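Long-range contact in monalysin (PDB 4MKQ), which is a cytolytic pore-forming toxin of Pseudomonas entomophila that contributes to intestinal damage in Drosophila, here without its membrane-spanning region: residues A[55-60]-A[74-79]. Sequence-based numbering, arbitrary orientation.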
loop_
_atom_site.group_PDB
_atom_site.type_symbol
_atom_site.label_atom_id
_atom_site.label_comp_id
_atom_site.label_asym_id
_atom_site.label_seq_id
_atom_site.Cartn_x
_atom_site.Cartn_y
_atom_site.Cartn_z
ATOM N N VAL A 55 0.653 -24.553 2.325
ATOM C CA VAL A 55 1.551 -25.699 2.142
ATOM C C VAL A 55 3.019 -25.346 2.296
ATOM O O VAL A 55 3.817 -26.206 2.678
ATOM C CB VAL A 55 1.285 -26.437 0.800
ATOM C CG1 VAL A 55 -0.042 -27.169 0.848
ATOM C CG2 VAL A 55 1.336 -25.485 -0.399
ATOM N N PHE A 56 3.379 -24.103 1.959
ATOM C CA PHE A 56 4.757 -23.625 1.971
ATOM C C PHE A 56 4.790 -22.121 2.202
ATOM O O PHE A 56 3.785 -21.442 2.023
ATOM C CB PHE A 56 5.424 -23.981 0.618
ATOM C CG PHE A 56 6.935 -23.968 0.611
ATOM C CD1 PHE A 56 7.660 -25.047 1.105
ATOM C CD2 PHE A 56 7.634 -22.890 0.078
ATOM C CE1 PHE A 56 9.053 -25.025 1.113
ATOM C CE2 PHE A 56 9.031 -22.873 0.079
ATOM C CZ PHE A 56 9.730 -23.936 0.601
ATOM N N ALA A 57 5.943 -21.607 2.626
ATOM C CA ALA A 57 6.173 -20.184 2.850
ATOM C C ALA A 57 7.618 -19.877 2.507
ATOM O O ALA A 57 8.504 -20.661 2.855
ATOM C CB ALA A 57 5.878 -19.816 4.291
ATOM N N TYR A 58 7.860 -18.769 1.786
ATOM C CA TYR A 58 9.219 -18.404 1.391
ATOM C C TYR A 58 9.496 -16.904 1.472
ATOM O O TYR A 58 8.563 -16.102 1.397
ATOM C CB TYR A 58 9.569 -18.972 -0.004
ATOM C CG TYR A 58 8.829 -18.357 -1.173
ATOM C CD1 TYR A 58 7.588 -18.843 -1.572
ATOM C CD2 TYR A 58 9.411 -17.351 -1.941
ATOM C CE1 TYR A 58 6.921 -18.309 -2.674
ATOM C CE2 TYR A 58 8.751 -16.806 -3.040
ATOM C CZ TYR A 58 7.506 -17.289 -3.404
ATOM O OH TYR A 58 6.851 -16.755 -4.488
ATOM N N LEU A 59 10.786 -16.535 1.630
ATOM C CA LEU A 59 11.217 -15.137 1.679
ATOM C C LEU A 59 11.276 -14.514 0.292
ATOM O O LEU A 59 11.727 -15.157 -0.658
ATOM C CB LEU A 59 12.566 -14.964 2.395
ATOM C CG LEU A 59 12.564 -14.873 3.928
ATOM C CD1 LEU A 59 13.884 -14.370 4.418
ATOM C CD2 LEU A 59 11.482 -13.950 4.454
ATOM N N GLN A 60 10.825 -13.258 0.182
ATOM C CA GLN A 60 10.803 -12.493 -1.067
ATOM C C GLN A 60 11.512 -11.151 -0.894
ATOM O O GLN A 60 11.316 -10.483 0.124
ATOM C CB GLN A 60 9.349 -12.261 -1.499
ATOM C CG GLN A 60 9.179 -11.725 -2.914
ATOM C CD GLN A 60 7.757 -11.310 -3.189
ATOM O OE1 GLN A 60 7.237 -10.345 -2.617
ATOM N NE2 GLN A 60 7.095 -12.032 -4.080
ATOM N N TYR A 74 13.236 -8.103 3.447
ATOM C CA TYR A 74 12.537 -9.338 3.094
ATOM C C TYR A 74 11.088 -9.320 3.555
ATOM O O TYR A 74 10.756 -8.642 4.524
ATOM C CB TYR A 74 13.243 -10.558 3.702
ATOM C CG TYR A 74 14.579 -10.878 3.078
ATOM C CD1 TYR A 74 14.660 -11.559 1.869
ATOM C CD2 TYR A 74 15.767 -10.565 3.731
ATOM C CE1 TYR A 74 15.890 -11.908 1.316
ATOM C CE2 TYR A 74 17.004 -10.900 3.183
ATOM C CZ TYR A 74 17.060 -11.562 1.969
ATOM O OH TYR A 74 18.275 -11.876 1.414
ATOM N N GLN A 75 10.247 -10.104 2.873
ATOM C CA GLN A 75 8.810 -10.282 3.108
ATOM C C GLN A 75 8.520 -11.779 3.033
ATOM O O GLN A 75 9.298 -12.509 2.416
ATOM C CB GLN A 75 8.042 -9.606 1.965
ATOM C CG GLN A 75 6.895 -8.709 2.381
ATOM C CD GLN A 75 6.518 -7.741 1.281
ATOM O OE1 GLN A 75 6.820 -7.940 0.093
ATOM N NE2 GLN A 75 5.829 -6.673 1.654
ATOM N N VAL A 76 7.386 -12.231 3.593
ATOM C CA VAL A 76 6.986 -13.641 3.526
ATOM C C VAL A 76 5.878 -13.829 2.492
ATOM O O VAL A 76 4.869 -13.124 2.529
ATOM C CB VAL A 76 6.604 -14.237 4.917
ATOM C CG1 VAL A 76 5.920 -15.599 4.788
ATOM C CG2 VAL A 76 7.824 -14.349 5.817
ATOM N N VAL A 77 6.074 -14.784 1.577
ATOM C CA VAL A 77 5.066 -15.169 0.594
ATOM C C VAL A 77 4.491 -16.499 1.087
ATOM O O VAL A 77 5.232 -17.472 1.230
ATOM C CB VAL A 77 5.602 -15.269 -0.854
ATOM C CG1 VAL A 77 4.477 -15.588 -1.827
ATOM C CG2 VAL A 77 6.298 -13.989 -1.271
ATOM N N LEU A 78 3.193 -16.512 1.411
ATOM C CA LEU A 78 2.498 -17.702 1.885
ATOM C C LEU A 78 1.864 -18.420 0.701
ATOM O O LEU A 78 1.062 -17.838 -0.031
ATOM C CB LEU A 78 1.467 -17.336 2.969
ATOM C CG LEU A 78 0.811 -18.480 3.768
ATOM C CD1 LEU A 78 1.848 -19.409 4.405
ATOM C CD2 LEU A 78 -0.088 -17.923 4.850
ATOM N N VAL A 79 2.284 -19.671 0.483
ATOM C CA VAL A 79 1.836 -20.510 -0.627
ATOM C C VAL A 79 0.707 -21.436 -0.176
ATOM O O VAL A 79 0.858 -22.193 0.789
ATOM C CB VAL A 79 3.013 -21.284 -1.287
ATOM C CG1 VAL A 79 2.565 -22.013 -2.549
ATOM C CG2 VAL A 79 4.181 -20.354 -1.599
#
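The aromatic ring of Tyr-58 lies over the side chain of Val-77, whose CB sits 3.9 Å from the ring centroid and 18° off the ring normal, a CH-pi contact through the ring face. The pair belongs to the antiparallel hairpin of strands 46-65 and 71-84, at the middle of the long sheet of this aerolysin-like toxin; the two short segments run at 149° to each other. Tyr-58 CG stands between its backbone N and carbonyl carbon (chi1 69°), which turns the ring across the hairpin to its partner. There Val-79 CG2 meets the ring edge in plane, 3.6 Å from Tyr-58 CE1. Trp-134 of helix 134-144 packs against both Tyr-58 and Val-79, placing this side of the sheet beneath that helix. While CB and CG1 of Val-77 lie against the Tyr-58 ring, its second methyl, CG2, reaches Gln-60 CB at 3.5 Å, so a single valine touches side chains of two successive hydrogen-bonded pairs.

Ala-57, Leu-59, Val-76 and Leu-78 occupy the other face, where Leu-20 of helix 13-20 covers the first three. Leu-59 CD1 also rests over the ring face of Tyr-74, 4.2 Å from its centroid, the two side chains crossing at about a right angle. The phenol end of Tyr-74 is fixed separately, its OH hydrogen-bonded to Val-129 O.

Backbone pairing keeps the register: Tyr-58 and Val-77 exchange two hydrogen bonds, as do Gln-60 and Gln-75. At the opposite end, Val-55 and Phe-56 both face Val-79, a classic beta bulge. Its evidence is the shared acceptor: Val-79 O takes a bond from Val-55 N at 2.8 Å. An equally straight one comes from Phe-56 N, weak because it is long at 3.4 Å to Val-79 O. Val-79 N in turn donates to Phe-56 O at 2.8 Å.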